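Local coordinates for protein copper-transporting ATPase (Sulfolobus solfataricus, PDB 2YJ3) that probably couples ATP hydrolysis to the transport of copper ions across the cell membrane, this chain being its catalytic phosphorylation and nucleotide-binding part, at residues G37-G42 with K167-E172; S53-Y58 with P127-N132; A57-V62 with I119-N124. The protein carries 1 engineered substitution. All coordinates share one frame; numbering follows the deposited sequence.

Contact 1 of 3, residues G37-G42 with K167-E172; sequences GTLTYG and KELSKE
T40 OG1 is held by two groups: G37 N donates to it at 3.1 Å with an N-H...O angle of 168°, and the hydroxyl is also hydrogen-bonded to K35 O. The pair of bonds fixes the rotation of the T40 side chain. With OG1 wedged between the backbone N and the carbonyl carbon (chi1 64°), the methyl CG2 is directed across to helix 163-173, where T40 CG2 meets L169 CD1 at 4.1 Å. L169 is the sole residue of 167-172 that makes the contact, and it works as a fork. Its other prong, L169 CD2, touches L39 twice, at 4.1 Å from L39 CD1 and also 4.1 Å from L39 CB. The L169 chain is sent out from the helix by a CG anti to the backbone N (chi1 -175°), and it crosses both partners at a slant. Residues 37-40 follow strand 30-34, and the run from E34 to T38 matches the DKTGT phosphorylation motif of P-type ATPases, with glutamate in place of the aspartate that is phosphorylated in this family, probably the engineered substitution. Helix 163-173 is the crossover between the parallel strands 154-158 and 177-179, so the leucine pair joins two elements of the HAD-type, Rossmann-like phosphorylation domain. Beneath it L39 rests on F33 and I157 of the central sheet. K35, which binds ATP in another structure of this protein, comes within about 4 Å of L169, side chain to side chain. Away from the leucines, R138 hydrogen-bonds to G37 O.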
loop_
_atom_site.group_PDB
_atom_site.type_symbol
_atom_site.label_atom_id
_atom_site.label_comp_id
_atom_site.label_asym_id
_atom_site.label_seq_id
_atom_site.Cartn_x
_atom_site.Cartn_y
_atom_site.Cartn_z
ATOM N N GLY A 37 -1.474 -0.042 -2.067
ATOM C CA GLY A 37 -2.520 0.890 -1.707
ATOM C C GLY A 37 -3.115 1.614 -2.894
ATOM O O GLY A 37 -4.284 2.026 -2.853
ATOM N N THR A 38 -2.327 1.790 -3.951
ATOM C CA THR A 38 -2.833 2.482 -5.130
ATOM C C THR A 38 -3.242 1.518 -6.233
ATOM O O THR A 38 -4.394 1.513 -6.658
ATOM C CB THR A 38 -1.841 3.529 -5.667
ATOM O OG1 THR A 38 -0.781 2.876 -6.364
ATOM C CG2 THR A 38 -1.288 4.356 -4.518
ATOM N N LEU A 39 -2.299 0.695 -6.684
ATOM C CA LEU A 39 -2.576 -0.308 -7.706
ATOM C C LEU A 39 -3.187 -1.545 -7.072
ATOM O O LEU A 39 -3.713 -2.418 -7.755
ATOM C CB LEU A 39 -1.291 -0.689 -8.443
ATOM C CG LEU A 39 -0.713 0.384 -9.362
ATOM C CD1 LEU A 39 0.588 -0.085 -10.001
ATOM C CD2 LEU A 39 -1.739 0.761 -10.425
ATOM N N THR A 40 -3.109 -1.616 -5.751
ATOM C CA THR A 40 -3.666 -2.736 -5.027
ATOM C C THR A 40 -4.496 -2.171 -3.903
ATOM O O THR A 40 -4.366 -1.002 -3.558
ATOM C CB THR A 40 -2.556 -3.594 -4.396
ATOM O OG1 THR A 40 -1.860 -2.816 -3.423
ATOM C CG2 THR A 40 -1.575 -4.073 -5.451
ATOM N N TYR A 41 -5.345 -3.000 -3.318
ATOM C CA TYR A 41 -6.141 -2.556 -2.190
ATOM C C TYR A 41 -5.226 -2.255 -1.012
ATOM O O TYR A 41 -4.081 -2.716 -0.965
ATOM C CB TYR A 41 -7.186 -3.609 -1.842
ATOM C CG TYR A 41 -8.251 -3.732 -2.915
ATOM C CD1 TYR A 41 -9.352 -2.887 -2.919
ATOM C CD2 TYR A 41 -8.141 -4.669 -3.936
ATOM C CE1 TYR A 41 -10.327 -2.982 -3.901
ATOM C CE2 TYR A 41 -9.108 -4.776 -4.921
ATOM C CZ TYR A 41 -10.202 -3.925 -4.896
ATOM O OH TYR A 41 -11.174 -4.011 -5.866
ATOM N N GLY A 42 -5.725 -1.456 -0.077
ATOM C CA GLY A 42 -4.959 -1.078 1.091
ATOM C C GLY A 42 -4.736 -2.229 2.051
ATOM O O GLY A 42 -3.790 -2.207 2.836
ATOM N N LYS A 167 7.645 -7.222 -9.605
ATOM C CA LYS A 167 7.740 -7.562 -11.020
ATOM C C LYS A 167 6.445 -8.206 -11.506
ATOM O O LYS A 167 5.918 -7.858 -12.565
ATOM C CB LYS A 167 8.919 -8.501 -11.281
ATOM C CG LYS A 167 9.244 -8.663 -12.755
ATOM C CD LYS A 167 10.553 -9.400 -12.966
ATOM C CE LYS A 167 10.361 -10.914 -12.964
ATOM N NZ LYS A 167 11.625 -11.644 -13.333
ATOM N N GLU A 168 5.941 -9.149 -10.722
ATOM C CA GLU A 168 4.741 -9.889 -11.078
ATOM C C GLU A 168 3.552 -8.953 -11.278
ATOM O O GLU A 168 2.752 -9.145 -12.198
ATOM C CB GLU A 168 4.441 -10.918 -9.991
ATOM C CG GLU A 168 2.971 -11.140 -9.713
ATOM C CD GLU A 168 2.753 -12.063 -8.530
ATOM N N LEU A 169 3.443 -7.937 -10.425
ATOM C CA LEU A 169 2.380 -6.952 -10.573
ATOM C C LEU A 169 2.615 -6.120 -11.820
ATOM O O LEU A 169 1.672 -5.738 -12.508
ATOM C CB LEU A 169 2.303 -6.027 -9.355
ATOM C CG LEU A 169 1.133 -5.036 -9.386
ATOM C CD1 LEU A 169 -0.145 -5.731 -8.959
ATOM C CD2 LEU A 169 1.392 -3.833 -8.500
ATOM N N SER A 170 3.880 -5.823 -12.096
ATOM C CA SER A 170 4.241 -5.114 -13.318
ATOM C C SER A 170 3.824 -5.944 -14.520
ATOM O O SER A 170 3.318 -5.413 -15.504
ATOM C CB SER A 170 5.745 -4.849 -13.372
ATOM O OG SER A 170 6.145 -3.983 -12.329
ATOM N N LYS A 171 4.042 -7.251 -14.426
ATOM C CA LYS A 171 3.681 -8.176 -15.492
ATOM C C LYS A 171 2.188 -8.125 -15.768
ATOM O O LYS A 171 1.765 -7.866 -16.896
ATOM C CB LYS A 171 4.086 -9.601 -15.118
ATOM N N GLU A 172 1.392 -8.366 -14.730
ATOM C CA GLU A 172 -0.064 -8.368 -14.866
ATOM C C GLU A 172 -0.590 -7.065 -15.463
ATOM O O GLU A 172 -1.242 -7.074 -16.505
ATOM C CB GLU A 172 -0.736 -8.646 -13.518
#

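Contact 2 of 3, residues S53-Y58 with P127-N132; sequences SLSLAY and PIASFN
S55 and L56 of helix 53-63 lie over I128, A129 and F131 of strand 126-134, part of the antiparallel six-stranded sheet of the nucleotide-binding (N) domain. The helix segment runs steeply across the strand, at 71° between their directions, with the axes 8.6 Å apart at closest. The well-packed part is toward F131. L56 CD1 meets the edge of that ring, near its plane, 4.0 Å from F131 CZ and equally close to F131 CE2. The two side chains cross at about a right angle, and the methyl faces the CE2-CZ bond from outside the ring. The same leucine leans on F49 of the next strand and on Y77, A78 and Q81 of helix 69-81, while the F131 ring meets that of F49 with the planes at about 45°, so this end is closed from several sides. In the middle, S55 CB stands 3.9 Å from A129 CB; so small a side chain on each partner lets the backbones come near, with S55 CA 6.6 Å from A129 CA. The opposite end is the more open one: I128 is partly exposed, and it joins A129 in a classic beta bulge, the two residues together pairing with V121 on strand 119-123. That irregularity turns I128 as well as A129 toward the helix. I128 holds CG1 between its backbone N and carbonyl carbon (chi1 47°), which swings the ethyl arm over S55. There a hydroxyl oxygen rests against a methyl in plain van der Waals contact, S55 OG to I128 CD1 at 3.5 Å.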
loop_
_atom_site.group_PDB
_atom_site.type_symbol
_atom_site.label_atom_id
_atom_site.label_comp_id
_atom_site.label_asym_id
_atom_site.label_seq_id
_atom_site.Cartn_x
_atom_site.Cartn_y
_atom_site.Cartn_z
ATOM N N SER A 53 -3.546 -25.100 13.985
ATOM C CA SER A 53 -4.628 -24.136 14.213
ATOM C C SER A 53 -4.504 -23.394 15.555
ATOM O O SER A 53 -4.949 -22.255 15.686
ATOM C CB SER A 53 -6.004 -24.825 14.076
ATOM O OG SER A 53 -6.234 -25.257 12.722
ATOM N N LEU A 54 -3.884 -24.025 16.552
ATOM C CA LEU A 54 -3.613 -23.334 17.818
ATOM C C LEU A 54 -2.666 -22.155 17.576
ATOM O O LEU A 54 -2.869 -21.070 18.098
ATOM C CB LEU A 54 -3.016 -24.293 18.863
ATOM C CG LEU A 54 -2.705 -23.692 20.246
ATOM C CD1 LEU A 54 -3.921 -23.057 20.873
ATOM C CD2 LEU A 54 -2.102 -24.744 21.188
ATOM N N SER A 55 -1.635 -22.383 16.772
ATOM C CA SER A 55 -0.700 -21.333 16.410
ATOM C C SER A 55 -1.415 -20.208 15.703
ATOM O O SER A 55 -1.155 -19.022 15.948
ATOM C CB SER A 55 0.406 -21.888 15.513
ATOM O OG SER A 55 1.210 -22.794 16.240
ATOM N N LEU A 56 -2.313 -20.593 14.811
ATOM C CA LEU A 56 -3.130 -19.641 14.067
ATOM C C LEU A 56 -3.913 -18.760 15.038
ATOM O O LEU A 56 -3.928 -17.535 14.911
ATOM C CB LEU A 56 -4.081 -20.406 13.121
ATOM C CG LEU A 56 -5.087 -19.594 12.291
ATOM C CD1 LEU A 56 -4.391 -18.441 11.574
ATOM C CD2 LEU A 56 -5.878 -20.507 11.299
ATOM N N ALA A 57 -4.549 -19.385 16.023
ATOM C CA ALA A 57 -5.375 -18.652 16.980
ATOM C C ALA A 57 -4.521 -17.723 17.833
ATOM O O ALA A 57 -4.973 -16.652 18.223
ATOM C CB ALA A 57 -6.133 -19.610 17.869
ATOM N N TYR A 58 -3.300 -18.151 18.148
ATOM C CA TYR A 58 -2.397 -17.343 18.947
ATOM C C TYR A 58 -1.983 -16.102 18.170
ATOM O O TYR A 58 -2.068 -14.994 18.667
ATOM C CB TYR A 58 -1.160 -18.152 19.355
ATOM C CG TYR A 58 -1.378 -19.101 20.521
ATOM C CD1 TYR A 58 -2.518 -19.011 21.308
ATOM C CD2 TYR A 58 -0.438 -20.086 20.833
ATOM C CE1 TYR A 58 -2.728 -19.872 22.364
ATOM C CE2 TYR A 58 -0.638 -20.953 21.899
ATOM C CZ TYR A 58 -1.782 -20.830 22.668
ATOM O OH TYR A 58 -2.002 -21.669 23.745
ATOM N N PRO A 127 10.297 -20.398 16.353
ATOM C CA PRO A 127 9.475 -20.215 15.154
ATOM C C PRO A 127 8.666 -21.472 14.851
ATOM O O PRO A 127 9.259 -22.495 14.525
ATOM C CB PRO A 127 10.508 -19.961 14.057
ATOM C CG PRO A 127 11.765 -20.613 14.546
ATOM C CD PRO A 127 11.739 -20.478 16.045
ATOM N N ILE A 128 7.340 -21.396 14.955
ATOM C CA ILE A 128 6.505 -22.585 14.805
ATOM C C ILE A 128 5.433 -22.513 13.700
ATOM O O ILE A 128 4.828 -23.537 13.363
ATOM C CB ILE A 128 5.828 -23.012 16.145
ATOM C CG1 ILE A 128 5.198 -21.811 16.844
ATOM C CG2 ILE A 128 6.840 -23.698 17.081
ATOM C CD1 ILE A 128 4.238 -21.032 16.001
ATOM N N ALA A 129 5.205 -21.325 13.144
ATOM C CA ALA A 129 4.245 -21.149 12.059
ATOM C C ALA A 129 4.655 -19.968 11.205
ATOM O O ALA A 129 5.535 -19.185 11.597
ATOM C CB ALA A 129 2.832 -20.923 12.627
ATOM N N SER A 130 4.005 -19.811 10.055
ATOM C CA SER A 130 4.293 -18.673 9.183
ATOM C C SER A 130 3.155 -18.367 8.207
ATOM O O SER A 130 2.305 -19.225 7.938
ATOM C CB SER A 130 5.589 -18.913 8.406
ATOM O OG SER A 130 5.385 -19.935 7.449
ATOM N N PHE A 131 3.151 -17.143 7.678
ATOM C CA PHE A 131 2.162 -16.713 6.679
ATOM C C PHE A 131 2.881 -16.168 5.480
ATOM O O PHE A 131 3.906 -15.484 5.629
ATOM C CB PHE A 131 1.308 -15.536 7.187
ATOM C CG PHE A 131 0.487 -15.840 8.397
ATOM C CD1 PHE A 131 1.035 -15.728 9.670
ATOM C CD2 PHE A 131 -0.841 -16.217 8.270
ATOM C CE1 PHE A 131 0.272 -16.007 10.784
ATOM C CE2 PHE A 131 -1.618 -16.482 9.385
ATOM C CZ PHE A 131 -1.067 -16.388 10.634
ATOM N N ASN A 132 2.344 -16.463 4.299
ATOM C CA ASN A 132 2.626 -15.671 3.114
ATOM C C ASN A 132 1.450 -14.704 2.988
ATOM O O ASN A 132 0.315 -15.134 3.064
ATOM C CB ASN A 132 2.688 -16.565 1.873
ATOM C CG ASN A 132 4.108 -16.883 1.438
ATOM O OD1 ASN A 132 4.868 -17.542 2.154
ATOM N ND2 ASN A 132 4.469 -16.426 0.245
#

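Contact 3 of 3, residues A57-V62 with I119-N124; sequences AYAASV and IAVYIN
Helix 53-63 packs on one face of the N-domain antiparallel sheet, and here A59 and Y58 press on V121 and I123 of strand 119-123. These two strand residues lie two positions apart and therefore face the helix together. A59 CB meets V121 CG2 at 3.7 Å, the smallest side chain of the four bringing the backbones near. V121 has CG1 anti to its backbone N (chi1 180°), which leaves CG2 as the branch that reaches the alanine. Two residues further on, I123 CD1 comes to the rim of the tyrosine ring and lies in its plane, 3.8 Å from Y58 CD2, the two side chains crossing at about a right angle. The hydroxyl end of Y58 is held separately, by a hydrogen bond with K106 NZ. On the back of the helix, A57 O takes two bonds from one residue: S61 N at 3.0 Å and S61 OG at 2.6 Å, arriving from opposite faces of the carbonyl plane. A59 lies about 5 Å, side chain to side chain, from E63, a nucleotide-binding residue in other structures of this protein, and such a helix laid on an antiparallel sheet is characteristic of the P-type ATPase N domain.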
loop_
_atom_site.group_PDB
_atom_site.type_symbol
_atom_site.label_atom_id
_atom_site.label_comp_id
_atom_site.label_asym_id
_atom_site.label_seq_id
_atom_site.Cartn_x
_atom_site.Cartn_y
_atom_site.Cartn_z
ATOM N N ALA A 57 -4.549 -19.385 16.023
ATOM C CA ALA A 57 -5.375 -18.652 16.980
ATOM C C ALA A 57 -4.521 -17.723 17.833
ATOM O O ALA A 57 -4.973 -16.652 18.223
ATOM C CB ALA A 57 -6.133 -19.610 17.869
ATOM N N TYR A 58 -3.300 -18.151 18.148
ATOM C CA TYR A 58 -2.397 -17.343 18.947
ATOM C C TYR A 58 -1.983 -16.102 18.170
ATOM O O TYR A 58 -2.068 -14.994 18.667
ATOM C CB TYR A 58 -1.160 -18.152 19.355
ATOM C CG TYR A 58 -1.378 -19.101 20.521
ATOM C CD1 TYR A 58 -2.518 -19.011 21.308
ATOM C CD2 TYR A 58 -0.438 -20.086 20.833
ATOM C CE1 TYR A 58 -2.728 -19.872 22.364
ATOM C CE2 TYR A 58 -0.638 -20.953 21.899
ATOM C CZ TYR A 58 -1.782 -20.830 22.668
ATOM O OH TYR A 58 -2.002 -21.669 23.745
ATOM N N ALA A 59 -1.536 -16.292 16.941
ATOM C CA ALA A 59 -1.111 -15.168 16.115
ATOM C C ALA A 59 -2.247 -14.146 15.920
ATOM O O ALA A 59 -2.040 -12.956 16.048
ATOM C CB ALA A 59 -0.637 -15.674 14.772
ATOM N N ALA A 60 -3.438 -14.625 15.583
ATOM C CA ALA A 60 -4.580 -13.752 15.329
ATOM C C ALA A 60 -4.976 -13.000 16.587
ATOM O O ALA A 60 -5.362 -11.819 16.538
ATOM C CB ALA A 60 -5.779 -14.586 14.805
ATOM N N SER A 61 -4.898 -13.695 17.719
ATOM C CA SER A 61 -5.244 -13.103 19.000
ATOM C C SER A 61 -4.316 -11.930 19.314
ATOM O O SER A 61 -4.760 -10.908 19.818
ATOM C CB SER A 61 -5.205 -14.148 20.124
ATOM O OG SER A 61 -6.172 -15.165 19.927
ATOM N N VAL A 62 -3.026 -12.061 19.017
ATOM C CA VAL A 62 -2.133 -10.926 19.228
ATOM C C VAL A 62 -2.350 -9.852 18.152
ATOM O O VAL A 62 -2.379 -8.658 18.445
ATOM C CB VAL A 62 -0.649 -11.353 19.275
ATOM C CG1 VAL A 62 0.239 -10.133 19.408
ATOM C CG2 VAL A 62 -0.418 -12.309 20.434
ATOM N N ILE A 119 5.864 -13.760 7.277
ATOM C CA ILE A 119 5.529 -13.532 8.675
ATOM C C ILE A 119 5.707 -14.787 9.504
ATOM O O ILE A 119 5.119 -15.822 9.204
ATOM C CB ILE A 119 4.066 -13.069 8.836
ATOM C CG1 ILE A 119 3.780 -11.840 7.974
ATOM C CG2 ILE A 119 3.772 -12.764 10.281
ATOM C CD1 ILE A 119 4.145 -10.533 8.640
ATOM N N ALA A 120 6.513 -14.697 10.555
ATOM C CA ALA A 120 6.789 -15.862 11.387
ATOM C C ALA A 120 6.061 -15.738 12.708
ATOM O O ALA A 120 5.941 -14.638 13.264
ATOM C CB ALA A 120 8.312 -16.010 11.619
ATOM N N VAL A 121 5.551 -16.855 13.211
ATOM C CA VAL A 121 4.937 -16.843 14.533
ATOM C C VAL A 121 5.891 -17.563 15.488
ATOM O O VAL A 121 6.284 -18.701 15.232
ATOM C CB VAL A 121 3.596 -17.570 14.549
ATOM C CG1 VAL A 121 3.001 -17.531 15.950
ATOM C CG2 VAL A 121 2.627 -16.987 13.486
ATOM N N TYR A 122 6.276 -16.898 16.575
ATOM C CA TYR A 122 7.116 -17.524 17.588
ATOM C C TYR A 122 6.318 -17.795 18.832
ATOM O O TYR A 122 5.449 -16.997 19.223
ATOM C CB TYR A 122 8.280 -16.620 17.960
ATOM C CG TYR A 122 9.198 -16.351 16.808
ATOM C CD1 TYR A 122 8.845 -15.450 15.819
ATOM C CD2 TYR A 122 10.407 -17.003 16.703
ATOM C CE1 TYR A 122 9.681 -15.213 14.752
ATOM C CE2 TYR A 122 11.253 -16.763 15.650
ATOM C CZ TYR A 122 10.883 -15.868 14.675
ATOM O OH TYR A 122 11.719 -15.625 13.617
ATOM N N ILE A 123 6.612 -18.922 19.460
ATOM C CA ILE A 123 6.033 -19.212 20.750
ATOM C C ILE A 123 7.164 -19.545 21.687
ATOM O O ILE A 123 7.859 -20.551 21.511
ATOM C CB ILE A 123 5.053 -20.381 20.723
ATOM C CG1 ILE A 123 3.809 -20.044 19.875
ATOM C CG2 ILE A 123 4.644 -20.726 22.154
ATOM C CD1 ILE A 123 2.963 -21.286 19.521
ATOM N N ASN A 124 7.347 -18.673 22.676
ATOM C CA ASN A 124 8.437 -18.788 23.618
ATOM C C ASN A 124 9.788 -18.894 22.927
ATOM O O ASN A 124 10.652 -19.639 23.362
ATOM C CB ASN A 124 8.195 -19.968 24.557
ATOM C CG ASN A 124 7.061 -19.698 25.528
ATOM O OD1 ASN A 124 6.597 -18.567 25.649
ATOM N ND2 ASN A 124 6.617 -20.731 26.227
#

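Overall arrangement
Contacts 2 and 3 are two neighbouring patches of one N-domain interface near E63, their centres 5 Å apart: both start from helix 53-63, share A57 and Y58, and land on adjacent strands that are probably hydrogen-bonded to each other, F131 N to I119 O and A129 O to V121 N, each at 2.8 Å. Contact 1 belongs to the phosphorylation domain, beside K35 and T36, its centre 27 Å from that of contact 2 and 28 Å from that of contact 3. E63, K35 and T36 all bind ATP in other structures of this protein. The bound magnesium ion is about 8 Å from the side chain of F131 and 13 Å from that of T40.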